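Lysin (PDB 6ILU) probably binds the bacterial cell wall through its SH3b-type cell-wall-binding domain, directing the phage endolysin to its substrate. Local coordinates at residues 13-18 / 46-51; 77-82 / 111-116; 92-97 / 104-109. All coordinates share one frame; numbering follows the deposited sequence.

Contact 1 (13-18 / 46-51); sequences GVALSI and YKVFAG. With EDO (1,2-ethanediol), chain J.
Three main-chain hydrogen bonds, each close to straight, join residues 13-18 to residues 46-51. Ala15 and Tyr46 exchange two of them: Ala15 N gives its hydrogen to Tyr46 O at 2.9 Å, almost perfectly straight (179° at the hydrogen), and Tyr46 N returns the bond to Ala15 O at 2.9 Å. Both donors lie in the plane of the carbonyl they address. The third bond, Val48 N to Gly13 O at 2.9 Å, is nearly as straight at the hydrogen but differs at the acceptor, because the donor stands 41° out of the carbonyl plane. Between these bonds, Val14 and Lys47 form a non-hydrogen-bonded pair, and Val14 CA directs a weaker CA-H...O contact at Tyr46 O, 3.6 Å away. Tyr46 O therefore receives a strong and a weak donor from successive residues.

The pattern is that of antiparallel strands in a strongly twisted sheet, the short segments running 135° apart, as befits the small, curled β-sheets of SH3b domains. Strand 13-17 has strand 75-84 along its other edge, where the backbones of Val14 and Leu16 hydrogen-bond to those of Asp78 and Thr76.

Packing divides between the two faces. On the face of Ala15, Val48 and Tyr46, Val48 CG2 reaches the methyl of Ala15, CG2 to CB 3.7 Å; it is the branch beside the backbone N, with CG1 anti to that N. Ile61 touches both residues and continues this apolar layer. The ring of Tyr46 leads away from strand 13-17, and its OH hydrogen-bonds to Lys42 O. On the face of Val14 and Lys47, Val14 CG1 lies 3.9 Å from Tyr46 O, while Lys47, its CG anti to the backbone N, passes CG 3.8 Å from Gly13 O; Tyr80 packs against both side chains.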
loop_
_atom_site.group_PDB
_atom_site.type_symbol
_atom_site.label_atom_id
_atom_site.label_comp_id
_atom_site.label_asym_id
_atom_site.label_seq_id
_atom_site.Cartn_x
_atom_site.Cartn_y
_atom_site.Cartn_z
ATOM N N GLY A 13 -3.079 4.028 -0.127
ATOM C CA GLY A 13 -2.487 5.232 -0.719
ATOM C C GLY A 13 -3.389 5.750 -1.838
ATOM O O GLY A 13 -4.469 5.181 -2.067
ATOM N N VAL A 14 -2.953 6.796 -2.515
ATOM C CA VAL A 14 -3.681 7.389 -3.639
ATOM C C VAL A 14 -2.698 7.618 -4.804
ATOM O O VAL A 14 -1.644 8.252 -4.627
ATOM C CB VAL A 14 -4.353 8.733 -3.224
ATOM C CG1 VAL A 14 -5.046 9.366 -4.414
ATOM C CG2 VAL A 14 -5.350 8.522 -2.068
ATOM N N ALA A 15 -3.057 7.154 -5.999
ATOM C CA ALA A 15 -2.191 7.215 -7.200
ATOM C C ALA A 15 -2.744 8.165 -8.275
ATOM O O ALA A 15 -3.953 8.212 -8.500
ATOM C CB ALA A 15 -2.060 5.809 -7.787
ATOM N N LEU A 16 -1.869 8.926 -8.909
ATOM C CA LEU A 16 -2.263 9.778 -10.019
ATOM C C LEU A 16 -1.325 9.535 -11.194
ATOM O O LEU A 16 -0.121 9.551 -11.011
ATOM C CB LEU A 16 -2.197 11.241 -9.571
ATOM C CG LEU A 16 -2.553 12.247 -10.653
ATOM C CD1 LEU A 16 -4.092 12.224 -10.895
ATOM C CD2 LEU A 16 -2.089 13.590 -10.138
ATOM N N SER A 17 -1.878 9.251 -12.372
ATOM C CA SER A 17 -1.088 9.046 -13.593
ATOM C C SER A 17 -0.016 10.120 -13.791
ATOM O O SER A 17 -0.304 11.315 -13.630
ATOM C CB SER A 17 -1.998 9.063 -14.824
ATOM O OG SER A 17 -1.234 8.900 -16.028
ATOM N N ILE A 18 1.182 9.696 -14.190
ATOM C CA ILE A 18 2.207 10.672 -14.608
ATOM C C ILE A 18 1.993 11.217 -16.037
ATOM O O ILE A 18 2.667 12.166 -16.450
ATOM C CB ILE A 18 3.648 10.082 -14.529
ATOM C CG1 ILE A 18 3.832 8.957 -15.568
ATOM C CG2 ILE A 18 3.949 9.609 -13.077
ATOM C CD1 ILE A 18 5.311 8.421 -15.671
ATOM N N TYR A 46 -6.777 7.864 -8.002
ATOM C CA TYR A 46 -7.379 6.559 -7.756
ATOM C C TYR A 46 -6.870 5.988 -6.443
ATOM O O TYR A 46 -5.668 5.960 -6.229
ATOM C CB TYR A 46 -7.048 5.585 -8.889
ATOM C CG TYR A 46 -7.728 5.947 -10.208
ATOM C CD1 TYR A 46 -9.060 5.641 -10.420
ATOM C CD2 TYR A 46 -7.016 6.594 -11.221
ATOM C CE1 TYR A 46 -9.696 5.964 -11.628
ATOM C CE2 TYR A 46 -7.633 6.939 -12.436
ATOM C CZ TYR A 46 -8.974 6.609 -12.626
ATOM O OH TYR A 46 -9.575 6.961 -13.818
ATOM N N LYS A 47 -7.774 5.501 -5.586
ATOM C CA LYS A 47 -7.348 4.847 -4.353
ATOM C C LYS A 47 -6.613 3.533 -4.667
ATOM O O LYS A 47 -6.986 2.795 -5.582
ATOM C CB LYS A 47 -8.543 4.577 -3.428
ATOM C CG LYS A 47 -8.097 4.088 -2.010
ATOM C CD LYS A 47 -9.269 4.123 -0.990
ATOM C CE LYS A 47 -9.777 5.547 -0.794
ATOM N NZ LYS A 47 -10.980 5.558 0.090
ATOM N N VAL A 48 -5.520 3.290 -3.950
ATOM C CA VAL A 48 -4.737 2.066 -4.081
ATOM C C VAL A 48 -5.148 1.108 -2.954
ATOM O O VAL A 48 -5.157 1.497 -1.766
ATOM C CB VAL A 48 -3.242 2.378 -3.938
ATOM C CG1 VAL A 48 -2.429 1.099 -3.952
ATOM C CG2 VAL A 48 -2.775 3.334 -5.106
ATOM N N PHE A 49 -5.456 -0.136 -3.321
ATOM C CA PHE A 49 -5.919 -1.099 -2.336
ATOM C C PHE A 49 -4.875 -2.132 -1.929
ATOM O O PHE A 49 -4.999 -2.699 -0.828
ATOM C CB PHE A 49 -7.198 -1.796 -2.857
ATOM C CG PHE A 49 -8.332 -0.833 -2.975
ATOM C CD1 PHE A 49 -8.645 -0.262 -4.185
ATOM C CD2 PHE A 49 -9.003 -0.407 -1.835
ATOM C CE1 PHE A 49 -9.646 0.702 -4.267
ATOM C CE2 PHE A 49 -10.035 0.544 -1.902
ATOM C CZ PHE A 49 -10.345 1.117 -3.124
ATOM N N ALA A 50 -3.882 -2.370 -2.767
ATOM C CA ALA A 50 -2.847 -3.367 -2.488
ATOM C C ALA A 50 -1.625 -3.065 -3.304
ATOM O O ALA A 50 -1.701 -2.385 -4.341
ATOM C CB ALA A 50 -3.328 -4.801 -2.799
ATOM N N GLY A 51 -0.513 -3.630 -2.871
ATOM C CA GLY A 51 0.761 -3.478 -3.566
ATOM C C GLY A 51 1.326 -4.864 -3.836
ATOM O O GLY A 51 1.129 -5.825 -3.046
HETATM C C1 EDO J . -7.971 -2.428 3.079
HETATM O O1 EDO J . -8.881 -1.592 2.347
HETATM C C2 EDO J . -7.027 -2.984 2.024
HETATM O O2 EDO J . -6.410 -1.852 1.400
#

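Contact 2 (77-82 / 111-116); sequences IDWYKV and VYNAHN. With SO4 (sulfate ion), chain D; EDO (1,2-ethanediol), chain I.
Three main-chain hydrogen bonds set the register of residues 77-82 against 111-116. Val82 and Tyr112 exchange a pair, Val82 N to Tyr112 O at 2.8 Å and Tyr112 N to Val82 O at 3.0 Å, while Ala114 N reaches Tyr80 O at 2.9 Å.

The side-chain polar contacts centre on the Asn113 amide. Lys81, bent at chi2 (-74°), runs alongside Asn113 and brings NZ within 2.8 Å of Asn113 OD1, in the carbonyl plane. On the amide's other branch, ND2 donates to O3 of a sulfate, probably from the crystallisation liquor, at 2.7 Å. Lys81 NZ also bonds the sulfate, at O4, so ammonium and amide grip one anion together; the ammonium charge probably polarises the amide.

In the packing, Trp79 crosses Asn113 at about a right angle, its CB 3.6 Å from Asn113 CG, with indole and amide planes 29° apart. Ile77 CG2 sits over the centre of one indole face. On the apolar side, Val82 CG2 meets Ala114 CB at 3.9 Å, and Val122 touches both side chains.

Strand 75-84, paired here with the short strand 112-113 and also with strand 13-17, is consistent with the curled antiparallel sheet of SH3b domains.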
loop_
_atom_site.group_PDB
_atom_site.type_symbol
_atom_site.label_atom_id
_atom_site.label_comp_id
_atom_site.label_asym_id
_atom_site.label_seq_id
_atom_site.Cartn_x
_atom_site.Cartn_y
_atom_site.Cartn_z
ATOM N N ILE A 77 2.526 8.428 -6.317
ATOM C CA ILE A 77 1.682 7.743 -5.305
ATOM C C ILE A 77 1.902 8.418 -3.970
ATOM O O ILE A 77 3.062 8.609 -3.556
ATOM C CB ILE A 77 2.011 6.251 -5.181
ATOM C CG1 ILE A 77 1.866 5.574 -6.561
ATOM C CG2 ILE A 77 1.136 5.562 -4.104
ATOM C CD1 ILE A 77 2.513 4.194 -6.634
ATOM N N ASP A 78 0.800 8.852 -3.357
ATOM C CA ASP A 78 0.827 9.411 -2.015
ATOM C C ASP A 78 0.419 8.269 -1.096
ATOM O O ASP A 78 -0.780 7.946 -0.970
ATOM C CB ASP A 78 -0.129 10.616 -1.880
ATOM C CG ASP A 78 0.304 11.828 -2.708
ATOM O OD1 ASP A 78 1.529 12.118 -2.818
ATOM O OD2 ASP A 78 -0.615 12.518 -3.211
ATOM N N TRP A 79 1.411 7.607 -0.500
ATOM C CA TRP A 79 1.117 6.442 0.361
ATOM C C TRP A 79 0.477 6.910 1.656
ATOM O O TRP A 79 0.786 8.008 2.174
ATOM C CB TRP A 79 2.399 5.670 0.649
ATOM C CG TRP A 79 3.031 5.121 -0.567
ATOM C CD1 TRP A 79 4.123 5.645 -1.234
ATOM C CD2 TRP A 79 2.643 3.957 -1.296
ATOM N NE1 TRP A 79 4.423 4.881 -2.324
ATOM C CE2 TRP A 79 3.536 3.828 -2.390
ATOM C CE3 TRP A 79 1.608 3.019 -1.161
ATOM C CZ2 TRP A 79 3.435 2.805 -3.319
ATOM C CZ3 TRP A 79 1.522 1.983 -2.086
ATOM C CH2 TRP A 79 2.421 1.886 -3.159
ATOM N N TYR A 80 -0.450 6.108 2.161
ATOM C CA TYR A 80 -0.932 6.335 3.510
ATOM C C TYR A 80 0.227 6.150 4.495
ATOM O O TYR A 80 1.110 5.318 4.300
ATOM C CB TYR A 80 -2.085 5.389 3.830
ATOM C CG TYR A 80 -3.368 5.715 3.091
ATOM C CD1 TYR A 80 -3.502 6.878 2.325
ATOM C CD2 TYR A 80 -4.464 4.849 3.189
ATOM C CE1 TYR A 80 -4.697 7.173 1.693
ATOM C CE2 TYR A 80 -5.631 5.122 2.558
ATOM C CZ TYR A 80 -5.752 6.279 1.801
ATOM O OH TYR A 80 -6.944 6.542 1.165
ATOM N N LYS A 81 0.227 6.980 5.539
ATOM C CA LYS A 81 1.298 7.019 6.532
ATOM C C LYS A 81 0.847 6.345 7.824
ATOM O O LYS A 81 -0.265 6.606 8.342
ATOM C CB LYS A 81 1.716 8.478 6.821
ATOM C CG LYS A 81 2.055 9.223 5.542
ATOM C CD LYS A 81 3.381 8.755 5.011
ATOM C CE LYS A 81 3.700 9.460 3.689
ATOM N NZ LYS A 81 5.057 9.121 3.229
ATOM N N VAL A 82 1.738 5.489 8.336
ATOM C CA VAL A 82 1.449 4.679 9.521
ATOM C C VAL A 82 2.256 5.207 10.691
ATOM O O VAL A 82 3.484 5.317 10.596
ATOM C CB VAL A 82 1.778 3.176 9.253
ATOM C CG1 VAL A 82 1.383 2.294 10.469
ATOM C CG2 VAL A 82 1.026 2.661 7.969
ATOM N N VAL A 111 7.833 7.234 11.003
ATOM C CA VAL A 111 6.597 7.139 10.200
ATOM C C VAL A 111 6.838 6.153 9.042
ATOM O O VAL A 111 7.909 6.190 8.422
ATOM C CB VAL A 111 6.201 8.504 9.644
ATOM C CG1 VAL A 111 4.906 8.413 8.819
ATOM C CG2 VAL A 111 6.105 9.534 10.792
ATOM N N TYR A 112 5.877 5.280 8.758
ATOM C CA TYR A 112 6.025 4.298 7.685
ATOM C C TYR A 112 5.017 4.494 6.580
ATOM O O TYR A 112 3.981 5.123 6.784
ATOM C CB TYR A 112 5.881 2.872 8.223
ATOM C CG TYR A 112 6.812 2.604 9.381
ATOM C CD1 TYR A 112 6.391 2.813 10.701
ATOM C CD2 TYR A 112 8.100 2.161 9.146
ATOM C CE1 TYR A 112 7.282 2.586 11.767
ATOM C CE2 TYR A 112 9.008 1.937 10.204
ATOM C CZ TYR A 112 8.558 2.148 11.509
ATOM O OH TYR A 112 9.422 1.947 12.552
ATOM N N ASN A 113 5.325 3.968 5.391
ATOM C CA ASN A 113 4.289 3.867 4.358
ATOM C C ASN A 113 3.533 2.565 4.478
ATOM O O ASN A 113 4.142 1.510 4.721
ATOM C CB ASN A 113 4.904 3.960 2.948
ATOM C CG ASN A 113 5.424 5.325 2.625
ATOM O OD1 ASN A 113 4.982 6.326 3.164
ATOM N ND2 ASN A 113 6.377 5.373 1.715
ATOM N N ALA A 114 2.198 2.622 4.334
ATOM C CA ALA A 114 1.355 1.415 4.305
ATOM C C ALA A 114 1.674 0.616 3.037
ATOM O O ALA A 114 1.477 1.153 1.948
ATOM C CB ALA A 114 -0.109 1.823 4.292
ATOM N N HIS A 115 2.163 -0.624 3.174
ATOM C CA HIS A 115 2.495 -1.463 2.020
ATOM C C HIS A 115 1.394 -2.461 1.642
ATOM O O HIS A 115 1.357 -2.927 0.490
ATOM C CB HIS A 115 3.787 -2.248 2.263
ATOM C CG HIS A 115 5.022 -1.410 2.121
ATOM N ND1 HIS A 115 5.312 -0.369 2.980
ATOM C CD2 HIS A 115 6.055 -1.488 1.252
ATOM C CE1 HIS A 115 6.473 0.173 2.633
ATOM N NE2 HIS A 115 6.939 -0.473 1.576
ATOM N N ASN A 116 0.502 -2.760 2.609
ATOM C CA ASN A 116 -0.642 -3.642 2.369
ATOM C C ASN A 116 -1.433 -3.648 3.656
ATOM O O ASN A 116 -0.885 -3.336 4.712
ATOM C CB ASN A 116 -0.206 -5.090 1.954
ATOM C CG ASN A 116 -0.104 -5.253 0.450
ATOM O OD1 ASN A 116 -1.020 -4.849 -0.262
ATOM N ND2 ASN A 116 0.939 -5.940 -0.043
HETATM S S SO4 D . 7.381 8.561 -0.098
HETATM O O1 SO4 D . 6.872 7.957 -1.333
HETATM O O2 SO4 D . 8.571 9.347 -0.401
HETATM O O3 SO4 D . 7.716 7.532 0.877
HETATM O O4 SO4 D . 6.385 9.452 0.487
HETATM C C1 EDO I . 12.650 1.411 11.204
HETATM O O1 EDO I . 11.738 0.509 11.882
HETATM C C2 EDO I . 13.154 0.858 9.880
HETATM O O2 EDO I . 12.145 0.790 8.837
#

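Contact 3 (92-97 / 104-109); sequences VNFYDG and GNIDGS. With SO4 (sulfate ion), chain C; EDO (1,2-ethanediol), chain L.
A phenylalanine ring lies flat on the main chain of a glycine: Phe94 spreads one face over Gly104, whose CA stands 4.0 Å from the ring centroid and 21° off the ring normal, a CH-pi contact. The two residues belong to a β-hairpin formed by strands 92-95 and 102-106, a surface element of this SH3b-type cell-wall-binding domain. Phe94 reaches across because its CG occupies the crowded position between the backbone N and the carbonyl carbon, which folds the ring over the neighbouring strand. Gly104 has no side chain, and the ring lies directly on its backbone, the tip atom Phe94 CZ 3.7 Å from Gly104 CA.

Beneath the ring, Phe94 and Gly104 are a hydrogen-bonded antiparallel pair, though an uneven one: Phe94 N to Gly104 O spans 2.8 Å, whereas Gly104 N to Phe94 O is stretched to 3.3 Å. Val92 and Ile106 form the other such pair, with both donors in the planes of their acceptor carbonyls. On the same face as the ring, Ile106 CG2 approaches Phe94 CE2 at 4.0 Å, and CG1 of Ile106 packs on Val92 CB. Ile130 of strand 129-131 touches all three side chains.

The opposite face carries the polar contacts. Asn93 and Asn105 lie side by side between the two hydrogen-bonded pairs, their amide planes 42° apart. Asn93 ND2 and Tyr95 OH both donate to a sulfate, probably from the crystallisation liquor, which Lys131 and His134 also bind. The oxygen of the same Asn93 amide serves its neighbour: Asn105 ND2 donates to Asn93 OD1 over a rather long 3.3 Å, straight at the hydrogen (171°) and arriving nearly along the C=O axis.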
loop_
_atom_site.group_PDB
_atom_site.type_symbol
_atom_site.label_atom_id
_atom_site.label_comp_id
_atom_site.label_asym_id
_atom_site.label_seq_id
_atom_site.Cartn_x
_atom_site.Cartn_y
_atom_site.Cartn_z
ATOM N N VAL A 92 5.848 -1.373 19.919
ATOM C CA VAL A 92 4.703 -1.889 19.176
ATOM C C VAL A 92 5.176 -3.136 18.424
ATOM O O VAL A 92 6.146 -3.060 17.656
ATOM C CB VAL A 92 4.144 -0.850 18.183
ATOM C CG1 VAL A 92 3.011 -1.466 17.322
ATOM C CG2 VAL A 92 3.645 0.403 18.969
ATOM N N ASN A 93 4.501 -4.260 18.672
ATOM C CA ASN A 93 4.937 -5.523 18.084
ATOM C C ASN A 93 4.622 -5.611 16.598
ATOM O O ASN A 93 3.589 -5.121 16.151
ATOM C CB ASN A 93 4.231 -6.675 18.762
ATOM C CG ASN A 93 4.646 -6.831 20.230
ATOM O OD1 ASN A 93 5.799 -6.580 20.575
ATOM N ND2 ASN A 93 3.718 -7.262 21.053
ATOM N N PHE A 94 5.463 -6.329 15.862
ATOM C CA PHE A 94 5.112 -6.680 14.489
ATOM C C PHE A 94 5.343 -8.165 14.247
ATOM O O PHE A 94 6.170 -8.849 14.955
ATOM C CB PHE A 94 5.875 -5.800 13.415
ATOM C CG PHE A 94 7.383 -5.880 13.439
ATOM C CD1 PHE A 94 8.053 -6.905 12.811
ATOM C CD2 PHE A 94 8.130 -4.887 14.094
ATOM C CE1 PHE A 94 9.435 -6.978 12.834
ATOM C CE2 PHE A 94 9.519 -4.928 14.123
ATOM C CZ PHE A 94 10.180 -5.979 13.482
ATOM N N TYR A 95 4.643 -8.640 13.202
ATOM C CA TYR A 95 4.496 -10.076 12.932
ATOM C C TYR A 95 4.872 -10.383 11.495
ATOM O O TYR A 95 4.978 -9.465 10.661
ATOM C CB TYR A 95 3.041 -10.536 13.199
ATOM C CG TYR A 95 2.658 -10.283 14.648
ATOM C CD1 TYR A 95 2.796 -11.284 15.603
ATOM C CD2 TYR A 95 2.199 -9.032 15.051
ATOM C CE1 TYR A 95 2.463 -11.034 16.967
ATOM C CE2 TYR A 95 1.853 -8.781 16.419
ATOM C CZ TYR A 95 2.015 -9.786 17.328
ATOM O OH TYR A 95 1.693 -9.549 18.647
ATOM N N ASP A 96 5.061 -11.656 11.182
ATOM C CA ASP A 96 5.429 -11.986 9.773
ATOM C C ASP A 96 4.250 -12.134 8.795
ATOM O O ASP A 96 4.430 -12.503 7.610
ATOM C CB ASP A 96 6.320 -13.231 9.763
ATOM C CG ASP A 96 5.583 -14.537 10.042
ATOM O OD1 ASP A 96 4.394 -14.542 10.388
ATOM O OD2 ASP A 96 6.236 -15.599 9.920
ATOM N N GLY A 97 3.071 -11.801 9.261
ATOM C CA GLY A 97 1.893 -11.696 8.406
ATOM C C GLY A 97 0.754 -11.349 9.320
ATOM O O GLY A 97 0.904 -11.332 10.535
ATOM N N GLY A 104 9.258 -8.930 16.078
ATOM C CA GLY A 104 10.050 -7.860 16.679
ATOM C C GLY A 104 9.195 -6.677 17.089
ATOM O O GLY A 104 7.982 -6.759 17.075
ATOM N N ASN A 105 9.819 -5.563 17.472
ATOM C CA ASN A 105 9.013 -4.376 17.766
ATOM C C ASN A 105 9.671 -3.121 17.246
ATOM O O ASN A 105 10.885 -3.087 17.037
ATOM C CB ASN A 105 8.730 -4.243 19.275
ATOM C CG ASN A 105 9.639 -5.081 20.111
ATOM O OD1 ASN A 105 10.847 -4.800 20.245
ATOM N ND2 ASN A 105 9.062 -6.130 20.723
ATOM N N ILE A 106 8.846 -2.111 16.992
ATOM C CA ILE A 106 9.357 -0.773 16.706
ATOM C C ILE A 106 9.133 0.100 17.921
ATOM O O ILE A 106 8.375 -0.274 18.854
ATOM C CB ILE A 106 8.663 -0.156 15.503
ATOM C CG1 ILE A 106 7.161 -0.060 15.767
ATOM C CG2 ILE A 106 8.977 -1.007 14.255
ATOM C CD1 ILE A 106 6.408 0.877 14.859
ATOM N N ASP A 107 9.797 1.236 17.947
ATOM C CA ASP A 107 9.722 2.082 19.140
ATOM C C ASP A 107 8.853 3.315 18.923
ATOM O O ASP A 107 8.720 4.154 19.802
ATOM C CB ASP A 107 11.122 2.480 19.607
ATOM C CG ASP A 107 11.829 3.444 18.663
ATOM O OD1 ASP A 107 11.326 3.764 17.584
ATOM O OD2 ASP A 107 12.922 3.919 19.044
ATOM N N GLY A 108 8.242 3.412 17.753
ATOM C CA GLY A 108 7.315 4.505 17.507
ATOM C C GLY A 108 7.954 5.821 17.102
ATOM O O GLY A 108 7.268 6.839 16.984
ATOM N N SER A 109 9.270 5.831 16.877
ATOM C CA SER A 109 9.908 7.088 16.509
ATOM C C SER A 109 9.793 7.385 15.009
ATOM O O SER A 109 10.051 8.507 14.595
ATOM C CB SER A 109 11.389 7.084 16.918
ATOM O OG SER A 109 12.046 5.997 16.278
HETATM S S SO4 C . -0.003 -7.066 20.109
HETATM O O1 SO4 C . -0.238 -8.494 19.979
HETATM O O2 SO4 C . 0.461 -6.452 18.872
HETATM O O3 SO4 C . -1.312 -6.514 20.514
HETATM O O4 SO4 C . 0.992 -6.857 21.144
HETATM C C1 EDO L . 1.819 -15.604 7.383
HETATM O O1 EDO L . 0.858 -14.722 6.820
HETATM C C2 EDO L . 1.671 -15.581 8.900
HETATM O O2 EDO L . 2.686 -16.395 9.527
#

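In the fold
From the N terminus, strand 13-17 pairs in contact 1 with strand 46-52, closing a loop of 27 residues that is complete before contact 2 opens. Strand 75-84 then lies beside strand 13-17, where Val14 O meets Asp78 N; its residues 77-82 open contact 2, which closes the next loop at residues 111-116. Contact 3, a local hairpin, falls wholly within that loop. Contacts 1 and 2 share one sheet and also meet through Gly51 N and Asn116 OD1. Contact 3 touches contact 2 where Ile106 packs on Tyr112, but lies about 25 Å from contact 1, centre to centre, across the middle of the chain.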